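Local coordinates for mannosylglycerate hydrolase MGH1-like glycoside hydrolase domain-containing protein (PDB 4WVA) that hydrolyses the compatible solute mannosylglycerate to mannose and glycerate, and probably splits glucosylglycerate in the same way, as a family 63 glycoside hydrolase, at residues V177-L182 / Y204-S209; R331-S336 / A372-R377; R246-L251 / E263-R268; A51-L56 / R125-Y130. All blocks are in the same frame, centred on the assembly; numbering follows the deposited sequence.

In the fold
The four contacts sample different parts of one (alpha/alpha)6-barrel domain, and along the chain they come in the order 4, 1, 3, 2. Contacts 3 and 4 pair helix with helix (235-254 with 260-275, 48-62 with 121-146); contacts 1 and 2 set a loop against helices 201-216 and 372-389. Contacts 3 and 4 are the closest neighbours, their nearest atoms about 5 Å apart, and helix 121-146 also packs on contact 3. Contacts 1 and 4, centres about 39 Å apart, lie on opposite sides of the chain's centre. Contact 3 faces two other subunits and contact 4 reaches one through Arg125, so this side of the domain joins the assembly; no other chain touches contacts 1 and 2.

Contact 1. Residues V177-L182 / Y204-S209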
# COMPACT_ATOMS: atom_id res chain seq x y z
N VAL A 177 28.46 -24.57 1.13
CA VAL A 177 29.42 -24.18 2.13
C VAL A 177 30.47 -25.29 2.23
O VAL A 177 30.10 -26.44 2.44
CB VAL A 177 28.74 -23.99 3.50
CG1 VAL A 177 29.76 -23.74 4.60
CG2 VAL A 177 27.73 -22.84 3.39
N PRO A 178 31.76 -24.95 2.03
CA PRO A 178 32.78 -26.01 2.06
C PRO A 178 32.96 -26.60 3.46
O PRO A 178 32.84 -25.87 4.44
CB PRO A 178 34.06 -25.30 1.61
CG PRO A 178 33.81 -23.84 1.78
CD PRO A 178 32.32 -23.62 1.70
N VAL A 179 33.23 -27.90 3.53
CA VAL A 179 33.53 -28.55 4.81
C VAL A 179 34.89 -29.28 4.82
O VAL A 179 35.27 -29.82 5.85
CB VAL A 179 32.41 -29.53 5.23
CG1 VAL A 179 31.09 -28.78 5.45
CG2 VAL A 179 32.21 -30.64 4.20
N GLU A 180 35.61 -29.27 3.70
CA GLU A 180 36.95 -29.89 3.62
C GLU A 180 37.88 -29.33 4.67
O GLU A 180 37.95 -28.12 4.85
CB GLU A 180 37.59 -29.66 2.24
CG GLU A 180 36.85 -30.27 1.07
CD GLU A 180 36.43 -31.70 1.32
OE1 GLU A 180 37.32 -32.56 1.50
OE2 GLU A 180 35.20 -31.97 1.33
N ASN A 181 38.61 -30.21 5.35
CA ASN A 181 39.59 -29.82 6.37
C ASN A 181 38.99 -29.10 7.58
O ASN A 181 39.70 -28.39 8.30
CB ASN A 181 40.70 -28.94 5.76
CG ASN A 181 41.20 -29.47 4.42
OD1 ASN A 181 41.40 -28.70 3.48
ND2 ASN A 181 41.40 -30.78 4.34
N LEU A 182 37.69 -29.26 7.79
CA LEU A 182 37.06 -28.73 8.99
C LEU A 182 37.56 -29.61 10.12
O LEU A 182 37.45 -30.84 10.04
CB LEU A 182 35.53 -28.81 8.89
CG LEU A 182 34.72 -28.18 10.03
CD1 LEU A 182 34.72 -26.66 9.91
CD2 LEU A 182 33.29 -28.71 10.06
N TYR A 204 25.60 -28.82 11.31
CA TYR A 204 26.59 -28.19 12.16
C TYR A 204 27.95 -28.00 11.50
O TYR A 204 28.60 -26.99 11.72
CB TYR A 204 26.76 -28.91 13.50
CG TYR A 204 25.95 -28.29 14.61
CD1 TYR A 204 26.52 -27.44 15.55
CD2 TYR A 204 24.61 -28.58 14.74
CE1 TYR A 204 25.76 -26.88 16.57
CE2 TYR A 204 23.83 -28.03 15.74
CZ TYR A 204 24.41 -27.20 16.66
OH TYR A 204 23.61 -26.67 17.66
N ASP A 205 28.37 -28.96 10.67
CA ASP A 205 29.64 -28.80 9.96
C ASP A 205 29.66 -27.50 9.17
O ASP A 205 30.64 -26.75 9.20
CB ASP A 205 29.85 -29.97 8.99
CG ASP A 205 30.29 -31.25 9.70
OD1 ASP A 205 30.62 -31.22 10.90
OD2 ASP A 205 30.29 -32.31 9.02
N ARG A 206 28.55 -27.22 8.50
CA ARG A 206 28.41 -26.03 7.67
C ARG A 206 28.16 -24.76 8.51
O ARG A 206 28.70 -23.71 8.20
CB ARG A 206 27.35 -26.28 6.59
CG ARG A 206 27.83 -27.34 5.60
CD ARG A 206 26.75 -27.98 4.76
NE ARG A 206 27.38 -28.87 3.78
CZ ARG A 206 27.83 -30.09 4.04
NH1 ARG A 206 27.68 -30.63 5.25
NH2 ARG A 206 28.43 -30.80 3.08
N TYR A 207 27.41 -24.86 9.61
CA TYR A 207 27.31 -23.76 10.56
C TYR A 207 28.71 -23.29 11.02
O TYR A 207 29.00 -22.10 11.09
CB TYR A 207 26.46 -24.11 11.81
CG TYR A 207 25.02 -24.60 11.60
CD1 TYR A 207 24.33 -24.39 10.40
CD2 TYR A 207 24.33 -25.25 12.64
CE1 TYR A 207 23.03 -24.85 10.23
CE2 TYR A 207 23.04 -25.72 12.47
CZ TYR A 207 22.38 -25.52 11.27
OH TYR A 207 21.10 -25.99 11.11
N LEU A 208 29.57 -24.26 11.37
CA LEU A 208 30.90 -23.94 11.89
C LEU A 208 31.84 -23.44 10.80
O LEU A 208 32.60 -22.50 11.02
CB LEU A 208 31.49 -25.14 12.67
CG LEU A 208 31.19 -25.13 14.18
CD1 LEU A 208 31.94 -24.00 14.87
CD2 LEU A 208 29.71 -25.02 14.47
N SER A 209 31.77 -24.05 9.63
CA SER A 209 32.55 -23.55 8.47
C SER A 209 32.31 -22.06 8.23
O SER A 209 33.24 -21.27 8.03
CB SER A 209 32.22 -24.36 7.22
OG SER A 209 32.89 -23.81 6.09
O HOH W 1 28.84 -28.40 1.24
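Residues 177-182 form an irregular loop packed against helical residues 204-209, with the CA atoms of Val177 and Arg206 5.9 Å apart. The loop then reverses through a type II beta turn from Val179 to Leu182, closed by the bond from Leu182 N to Val179 O, with Asn181 in the left-handed conformation. Val179 already packs on the helix before the turn, which returns Leu182 to it, while Glu180 and Asn181 stay at the exposed tip.

One direct hydrogen bond joins the two segments. With its OG anti to the backbone N (chi1 175°), Ser209 donates to Pro178 O over 2.6 Å, approaching nearly along the C=O axis at a C=O...OG angle of 164°. Val177 CG1 packs beside this hydroxyl, 3.5 Å from Ser209 OG. A second, indirect link is a water that donates to Val177 O at 2.6 Å and accepts from Arg206 NE at 3.0 Å.

The extended chain of Arg206 carries its guanidinium beneath Val179, whose CG1 sits 3.8 Å above the centre of one face. Both this methyl and the water would limit rotation of the group, whose NH1 is also held by Glu202 O. Leu182 straddles the helix backbone: CD2 lies 3.4 Å from Asp205 O, and CD1 is 3.9 Å from Ser209 N. Asp205 OD2 forms a salt bridge with Lys201, and OD1 is hydrogen-bonded to Tyr185 OH.

Tyr204 is hydrogen-bonded to Arg198, a probable substrate-binding residue. The loop follows helix 171-175 and packs against helix 201-216 of the barrel domain, Val177 also touching Leu210 and Leu182 touching Tyr212.

Contact 2. Residues R331-S336 / A372-R377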
# COMPACT_ATOMS: atom_id res chain seq x y z
N ARG A 331 -2.72 -32.15 13.19
CA ARG A 331 -3.68 -31.80 14.24
C ARG A 331 -3.46 -30.40 14.79
O ARG A 331 -4.41 -29.66 15.03
CB ARG A 331 -3.65 -32.81 15.39
CG ARG A 331 -4.35 -32.38 16.68
CD ARG A 331 -5.83 -31.98 16.57
NE ARG A 331 -6.34 -31.38 17.82
CZ ARG A 331 -6.33 -30.08 18.14
NH1 ARG A 331 -5.86 -29.14 17.30
NH2 ARG A 331 -6.83 -29.70 19.32
N TYR A 332 -2.19 -30.04 14.98
CA TYR A 332 -1.83 -28.78 15.63
C TYR A 332 -1.20 -27.84 14.62
O TYR A 332 -0.24 -28.22 13.96
CB TYR A 332 -0.85 -29.02 16.78
CG TYR A 332 -1.45 -29.82 17.91
CD1 TYR A 332 -1.14 -31.16 18.06
CD2 TYR A 332 -2.36 -29.24 18.77
CE1 TYR A 332 -1.70 -31.90 19.08
CE2 TYR A 332 -2.94 -29.99 19.80
CZ TYR A 332 -2.60 -31.32 19.94
OH TYR A 332 -3.16 -32.09 20.96
N LEU A 333 -1.77 -26.64 14.49
CA LEU A 333 -1.15 -25.58 13.72
C LEU A 333 -0.20 -24.84 14.64
O LEU A 333 -0.39 -24.86 15.86
CB LEU A 333 -2.20 -24.60 13.20
CG LEU A 333 -3.14 -25.10 12.09
CD1 LEU A 333 -4.08 -23.98 11.69
CD2 LEU A 333 -2.36 -25.61 10.88
N LEU A 334 0.85 -24.20 14.12
CA LEU A 334 1.24 -24.16 12.71
C LEU A 334 2.56 -24.92 12.58
O LEU A 334 3.56 -24.55 13.18
CB LEU A 334 1.48 -22.71 12.32
CG LEU A 334 1.81 -22.41 10.86
CD1 LEU A 334 0.62 -22.65 9.96
CD2 LEU A 334 2.28 -20.96 10.74
N PRO A 335 2.58 -26.01 11.80
CA PRO A 335 3.88 -26.67 11.61
C PRO A 335 4.89 -25.73 10.94
O PRO A 335 4.50 -24.82 10.20
CB PRO A 335 3.58 -27.87 10.71
CG PRO A 335 2.19 -27.71 10.27
CD PRO A 335 1.49 -26.67 11.07
N SER A 336 6.16 -25.95 11.23
CA SER A 336 7.22 -25.08 10.72
C SER A 336 7.50 -25.27 9.23
O SER A 336 8.12 -24.40 8.61
CB SER A 336 8.48 -25.19 11.58
OG SER A 336 8.84 -26.55 11.89
N ALA A 372 -10.21 -13.91 12.13
CA ALA A 372 -10.32 -14.12 13.58
C ALA A 372 -10.34 -15.61 13.95
O ALA A 372 -9.74 -16.01 14.96
CB ALA A 372 -11.57 -13.43 14.11
N ALA A 373 -11.02 -16.42 13.14
CA ALA A 373 -11.14 -17.85 13.42
C ALA A 373 -9.79 -18.54 13.36
O ALA A 373 -9.44 -19.35 14.22
CB ALA A 373 -12.10 -18.51 12.45
N LEU A 374 -9.01 -18.19 12.34
CA LEU A 374 -7.68 -18.73 12.20
C LEU A 374 -6.76 -18.26 13.32
O LEU A 374 -6.01 -19.05 13.90
CB LEU A 374 -7.13 -18.34 10.83
CG LEU A 374 -5.96 -19.05 10.20
CD1 LEU A 374 -5.94 -20.57 10.39
CD2 LEU A 374 -6.00 -18.72 8.71
N ALA A 375 -6.82 -16.98 13.67
CA ALA A 375 -6.03 -16.49 14.82
C ALA A 375 -6.39 -17.25 16.10
O ALA A 375 -5.52 -17.65 16.89
CB ALA A 375 -6.22 -14.99 15.00
N ALA A 376 -7.69 -17.48 16.30
CA ALA A 376 -8.16 -18.18 17.50
C ALA A 376 -7.69 -19.64 17.53
O ALA A 376 -7.37 -20.18 18.58
CB ALA A 376 -9.68 -18.11 17.57
N ARG A 377 -7.67 -20.27 16.36
CA ARG A 377 -7.17 -21.63 16.24
C ARG A 377 -5.68 -21.74 16.59
O ARG A 377 -5.27 -22.67 17.26
CB ARG A 377 -7.47 -22.14 14.82
CG ARG A 377 -6.85 -23.45 14.44
CD ARG A 377 -7.31 -24.62 15.26
NE ARG A 377 -6.51 -25.81 15.00
CZ ARG A 377 -6.51 -26.50 13.86
NH1 ARG A 377 -7.27 -26.12 12.82
NH2 ARG A 377 -5.73 -27.56 13.76
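Polar and charged interactions hold the tip of Arg377 against the loop 331-336. Its NH2 donates to Arg331 O over 2.8 Å, but the bond is bent, with an N-H...O angle of 130°. The oxygen lies close to the guanidinium plane, whereas the donor stands above the plane of the carbonyl, so no lone pair is met squarely. The two arginine side chains cross obliquely, their guanidinium planes 61° apart, and Arg331 NH1 comes to 3.9 Å from Arg377 NH2. Such proximity of like charges is probably offset by Asp381, one turn further along the helix: its carboxylate forms salt bridges with Arg331 NH1 and Arg377 NE and also accepts from Leu333 N.

Packing over flat groups adds a second layer. Within the loop, Tyr332 CE2 lies 3.8 Å above the centre of the Arg331 guanidinium. Across the contact, Leu333 CG covers one face of the Arg377 guanidinium near its rim, 3.9 Å above the plane. Arg377 is bent at chi2 (62°), which turns its chain across the leucine at about a right angle, with Arg377 CG 3.9 Å from Leu333 CD1.

The purely apolar component is small: Leu333 CD1 meets Leu374 CD1 at 4.1 Å. Leu333 thus reaches two residues one turn apart on the helix, just ahead of the cis peptide bond to Leu334.

Away from the annotated sites, the contact joins the loop between helices 313-327 and 356-368 to helix 372-389 of the (alpha/alpha)6-barrel domain, while Leu374 rests on Ala320 and Ala323 of helix 313-327 and on Phe366 of helix 356-368.

Contact 3. Residues R246-L251 / E263-R268; sequences RDLYAL and EEWIVR
Buried helix-to-helix packing joins residues 246-251 of helix 235-254 to residues 263-268 of the next helix in the chain, 260-275. The short segments run nearly antiparallel, at 152°, with their axes 9.7 Å apart.

Ile266 is the central wedge. Its CG2, anti to the backbone N, sits over the centre of one face of the Arg246 guanidinium, 3.4 Å from CZ. The Arg246 chain bends at chi2 to bring the group there, and its NH2 forms a salt bridge with Glu270, one turn beyond Ile266. The other branch of Ile266 points its CD1 at Tyr249 CB, at 3.7 Å.

Consecutive helices folded back through a short connection form an alpha-alpha hairpin, the kind of unit from which an (alpha/alpha)6 barrel is assembled. Toward one end of this pair, Glu263 OE2 lies at the edge of the Tyr249 ring, 3.8 Å from CE1, with ring and carboxylate planes 66° apart. Leu248 CD2 meets the Trp265 ring at its edge, 4.4 Å from CZ3, and the indole stacks on Tyr143 of helix 121-146.

The polar ends reach a second subunit: Tyr249 OH bonds to Thr151 O, and Glu263 OE1 forms a salt bridge with Arg268, both of that neighbouring chain.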
# COMPACT_ATOMS: atom_id res chain seq x y z
N ARG A 246 8.23 -0.21 11.17
CA ARG A 246 6.97 0.48 11.39
C ARG A 246 6.81 0.90 12.85
O ARG A 246 6.36 2.02 13.16
CB ARG A 246 5.79 -0.42 10.99
CG ARG A 246 5.76 -0.75 9.52
CD ARG A 246 4.90 0.17 8.73
NE ARG A 246 4.83 -0.25 7.32
CZ ARG A 246 4.19 0.45 6.40
NH1 ARG A 246 3.56 1.58 6.74
NH2 ARG A 246 4.19 0.04 5.13
N ASP A 247 7.17 -0.00 13.76
CA ASP A 247 7.06 0.30 15.17
C ASP A 247 8.12 1.30 15.67
O ASP A 247 7.81 2.14 16.53
CB ASP A 247 7.06 -1.00 15.98
CG ASP A 247 5.82 -1.83 15.74
OD1 ASP A 247 4.76 -1.21 15.48
OD2 ASP A 247 5.90 -3.06 15.74
N LEU A 248 9.32 1.24 15.11
CA LEU A 248 10.36 2.21 15.40
C LEU A 248 9.98 3.62 14.94
O LEU A 248 10.27 4.60 15.63
CB LEU A 248 11.69 1.79 14.78
CG LEU A 248 12.92 2.57 15.23
CD1 LEU A 248 13.18 2.38 16.72
CD2 LEU A 248 14.12 2.14 14.41
N TYR A 249 9.34 3.70 13.77
CA TYR A 249 8.80 4.96 13.27
C TYR A 249 7.83 5.57 14.29
O TYR A 249 7.91 6.75 14.63
CB TYR A 249 8.08 4.74 11.93
CG TYR A 249 7.24 5.94 11.54
CD1 TYR A 249 7.80 6.99 10.81
CD2 TYR A 249 5.91 6.04 11.92
CE1 TYR A 249 7.05 8.11 10.49
CE2 TYR A 249 5.16 7.16 11.60
CZ TYR A 249 5.74 8.19 10.89
OH TYR A 249 4.97 9.31 10.58
N ALA A 250 6.91 4.75 14.80
CA ALA A 250 5.92 5.24 15.75
C ALA A 250 6.59 5.76 17.01
O ALA A 250 6.28 6.84 17.49
CB ALA A 250 4.91 4.15 16.08
N LEU A 251 7.55 5.00 17.52
CA LEU A 251 8.38 5.47 18.66
C LEU A 251 9.06 6.80 18.38
O LEU A 251 9.02 7.69 19.22
CB LEU A 251 9.44 4.44 19.04
CG LEU A 251 8.97 3.26 19.85
CD1 LEU A 251 9.99 2.13 19.76
CD2 LEU A 251 8.73 3.69 21.30
N GLU A 263 11.51 6.12 7.56
CA GLU A 263 10.50 6.13 6.52
C GLU A 263 11.02 5.49 5.23
O GLU A 263 10.31 4.75 4.57
CB GLU A 263 10.01 7.56 6.24
CG GLU A 263 9.31 8.24 7.40
CD GLU A 263 9.29 9.75 7.28
OE1 GLU A 263 9.45 10.27 6.15
OE2 GLU A 263 9.14 10.42 8.31
N GLU A 264 12.27 5.80 4.87
CA GLU A 264 12.86 5.20 3.67
C GLU A 264 12.98 3.69 3.82
O GLU A 264 12.66 2.95 2.88
CB GLU A 264 14.22 5.81 3.35
CG GLU A 264 14.22 7.33 3.45
CD GLU A 264 15.16 8.02 2.50
OE1 GLU A 264 16.07 7.36 1.95
OE2 GLU A 264 14.98 9.25 2.30
N TRP A 265 13.38 3.22 5.00
CA TRP A 265 13.47 1.78 5.22
C TRP A 265 12.11 1.12 5.05
O TRP A 265 11.98 0.02 4.48
CB TRP A 265 14.01 1.43 6.61
CG TRP A 265 15.38 1.99 6.92
CD1 TRP A 265 16.37 2.29 6.03
CD2 TRP A 265 15.91 2.27 8.22
NE1 TRP A 265 17.48 2.75 6.70
CE2 TRP A 265 17.22 2.74 8.04
CE3 TRP A 265 15.40 2.16 9.52
CZ2 TRP A 265 18.02 3.14 9.12
CZ3 TRP A 265 16.20 2.54 10.57
CH2 TRP A 265 17.50 3.03 10.36
N ILE A 266 11.09 1.77 5.57
CA ILE A 266 9.73 1.23 5.52
C ILE A 266 9.23 1.12 4.07
O ILE A 266 8.69 0.09 3.66
CB ILE A 266 8.78 2.11 6.36
CG1 ILE A 266 9.10 1.97 7.85
CG2 ILE A 266 7.34 1.75 6.07
CD1 ILE A 266 8.39 2.93 8.76
N VAL A 267 9.39 2.19 3.32
CA VAL A 267 8.84 2.26 1.97
C VAL A 267 9.58 1.31 1.05
O VAL A 267 8.95 0.55 0.33
CB VAL A 267 8.86 3.71 1.46
CG1 VAL A 267 8.48 3.79 -0.00
CG2 VAL A 267 7.92 4.53 2.32
N ARG A 268 10.90 1.31 1.12
CA ARG A 268 11.69 0.38 0.30
C ARG A 268 11.53 -1.06 0.75
O ARG A 268 11.52 -1.98 -0.06
CB ARG A 268 13.16 0.83 0.24
CG ARG A 268 13.27 2.21 -0.38
CD ARG A 268 14.66 2.81 -0.45
NE ARG A 268 14.58 4.23 -0.84
CZ ARG A 268 14.44 4.71 -2.08
NH1 ARG A 268 14.40 3.90 -3.14
NH2 ARG A 268 14.38 6.02 -2.28

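Contact 4. Residues A51-L56 / R125-Y130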
# COMPACT_ATOMS: atom_id res chain seq x y z
N ALA A 51 10.62 -6.43 32.58
CA ALA A 51 10.47 -6.51 31.13
C ALA A 51 11.44 -5.56 30.43
O ALA A 51 12.12 -5.94 29.50
CB ALA A 51 9.03 -6.23 30.73
N TRP A 52 11.51 -4.33 30.91
CA TRP A 52 12.47 -3.37 30.35
C TRP A 52 13.90 -3.86 30.54
O TRP A 52 14.74 -3.76 29.65
CB TRP A 52 12.33 -2.02 31.00
CG TRP A 52 11.17 -1.20 30.59
CD1 TRP A 52 10.11 -0.86 31.34
CD2 TRP A 52 10.97 -0.58 29.31
NE1 TRP A 52 9.25 -0.07 30.63
CE2 TRP A 52 9.76 0.13 29.37
CE3 TRP A 52 11.71 -0.55 28.12
CZ2 TRP A 52 9.27 0.85 28.29
CZ3 TRP A 52 11.21 0.17 27.04
CH2 TRP A 52 10.03 0.87 27.14
N GLN A 53 14.18 -4.38 31.74
CA GLN A 53 15.55 -4.75 32.07
C GLN A 53 16.11 -5.79 31.11
O GLN A 53 17.29 -5.73 30.74
CB GLN A 53 15.64 -5.23 33.52
CG GLN A 53 15.56 -4.10 34.55
CD GLN A 53 16.71 -3.11 34.44
OE1 GLN A 53 17.84 -3.48 34.07
NE2 GLN A 53 16.43 -1.84 34.74
N GLU A 54 15.26 -6.74 30.71
CA GLU A 54 15.63 -7.74 29.72
C GLU A 54 16.28 -7.09 28.50
O GLU A 54 17.29 -7.58 28.00
CB GLU A 54 14.42 -8.59 29.28
CG GLU A 54 14.81 -9.81 28.45
CD GLU A 54 15.30 -10.99 29.27
OE1 GLU A 54 14.94 -11.08 30.46
OE2 GLU A 54 16.01 -11.86 28.70
N LEU A 55 15.66 -6.02 27.99
CA LEU A 55 16.12 -5.41 26.75
C LEU A 55 17.26 -4.42 27.01
O LEU A 55 18.16 -4.26 26.18
CB LEU A 55 14.97 -4.74 26.04
CG LEU A 55 13.79 -5.68 25.78
CD1 LEU A 55 12.72 -4.94 25.01
CD2 LEU A 55 14.25 -6.96 25.09
N LEU A 56 17.25 -3.74 28.15
CA LEU A 56 18.40 -2.90 28.49
C LEU A 56 19.65 -3.75 28.51
O LEU A 56 20.72 -3.34 28.02
CB LEU A 56 18.23 -2.26 29.87
CG LEU A 56 17.13 -1.21 29.99
CD1 LEU A 56 16.96 -0.77 31.44
CD2 LEU A 56 17.50 -0.03 29.13
N ARG A 125 9.03 6.71 29.46
CA ARG A 125 9.73 7.73 28.71
C ARG A 125 11.24 7.59 28.90
O ARG A 125 12.00 7.70 27.95
CB ARG A 125 9.25 9.14 29.08
CG ARG A 125 7.88 9.47 28.50
CD ARG A 125 7.50 10.93 28.71
NE ARG A 125 7.14 11.19 30.10
CZ ARG A 125 5.90 11.17 30.60
NH1 ARG A 125 4.84 10.91 29.84
NH2 ARG A 125 5.73 11.42 31.90
N GLU A 126 11.67 7.35 30.14
CA GLU A 126 13.10 7.19 30.41
C GLU A 126 13.69 6.01 29.66
O GLU A 126 14.74 6.13 29.03
CB GLU A 126 13.41 7.09 31.92
CG GLU A 126 14.91 7.16 32.20
CD GLU A 126 15.29 7.00 33.66
OE1 GLU A 126 14.49 6.48 34.47
OE2 GLU A 126 16.43 7.38 34.00
N ARG A 127 12.99 4.87 29.68
CA ARG A 127 13.53 3.66 29.04
C ARG A 127 13.51 3.79 27.51
O ARG A 127 14.46 3.39 26.85
CB ARG A 127 12.75 2.43 29.47
CG ARG A 127 12.77 2.15 30.96
CD ARG A 127 14.09 1.58 31.45
NE ARG A 127 14.01 1.42 32.90
CZ ARG A 127 14.14 2.42 33.76
NH1 ARG A 127 14.44 3.65 33.35
NH2 ARG A 127 13.97 2.21 35.06
N ALA A 128 12.42 4.31 26.96
CA ALA A 128 12.32 4.46 25.50
C ALA A 128 13.32 5.46 24.96
O ALA A 128 13.91 5.23 23.92
CB ALA A 128 10.91 4.83 25.09
N ARG A 129 13.52 6.58 25.65
CA ARG A 129 14.52 7.54 25.20
C ARG A 129 15.91 6.94 25.21
O ARG A 129 16.73 7.27 24.35
CB ARG A 129 14.48 8.82 26.02
CG ARG A 129 13.29 9.67 25.62
CD ARG A 129 13.30 11.08 26.19
NE ARG A 129 11.96 11.64 26.00
CZ ARG A 129 11.46 12.12 24.85
NH1 ARG A 129 12.19 12.17 23.72
NH2 ARG A 129 10.21 12.56 24.83
N TYR A 130 16.17 6.06 26.16
CA TYR A 130 17.46 5.41 26.28
C TYR A 130 17.67 4.40 25.15
O TYR A 130 18.73 4.38 24.52
CB TYR A 130 17.58 4.74 27.66
CG TYR A 130 18.91 4.06 27.91
CD1 TYR A 130 20.04 4.81 28.22
CD2 TYR A 130 19.04 2.69 27.84
CE1 TYR A 130 21.25 4.19 28.47
CE2 TYR A 130 20.24 2.06 28.07
CZ TYR A 130 21.36 2.83 28.38
OH TYR A 130 22.56 2.22 28.63
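The indole of Trp52 offers a face to the aliphatic base of Arg127, whose CB stands 3.4 Å from the centroid of the six-membered ring and 13° off its normal, a CH-pi contact. Arg127 CG continues over the junction with the five-membered ring, 3.7 Å from Trp52 CD2. The guanidinium does not stack on the indole: the two planes are 70° apart, and at the guanidinium edge, near its plane, lie Trp52 CB and Glu126 CG. The Tyr130 ring is met obliquely by Leu56 CD2, which comes to 3.4 Å from Tyr130 CD2.

A bend at chi2 turns the Arg127 chain off the indole and across Leu56, whose CD1 is 3.7 Å from Arg127 CD. Leu56 thus touches two residues of the other helix, CD1 against Arg127 and CD2 against Tyr130. Arg127 NH1 makes a salt bridge of 3.0 Å with Glu126 OE1, meeting that oxygen from above the carboxylate plane. Its NH2 pairs with Glu49 of helix 48-62, and Gln53 NE2 shares the same carboxylate, so the arginine's charge is gripped from both helices. Trp52 NE1 is hydrogen-bonded to Asp118 and Tyr130 OH to Asp60, which would help hold both rings in place.

The segments run nearly parallel, at 17° with axes 11.3 Å apart, consistent with neighbours in one layer of the (alpha/alpha)6 barrel, since other helices intervene in the chain. Helix 107-117 packs alongside, with Leu114 against Trp52 and Tyr115 against Ala128, while helix 33-43 touches helix 48-62 through Trp43 on Ala51.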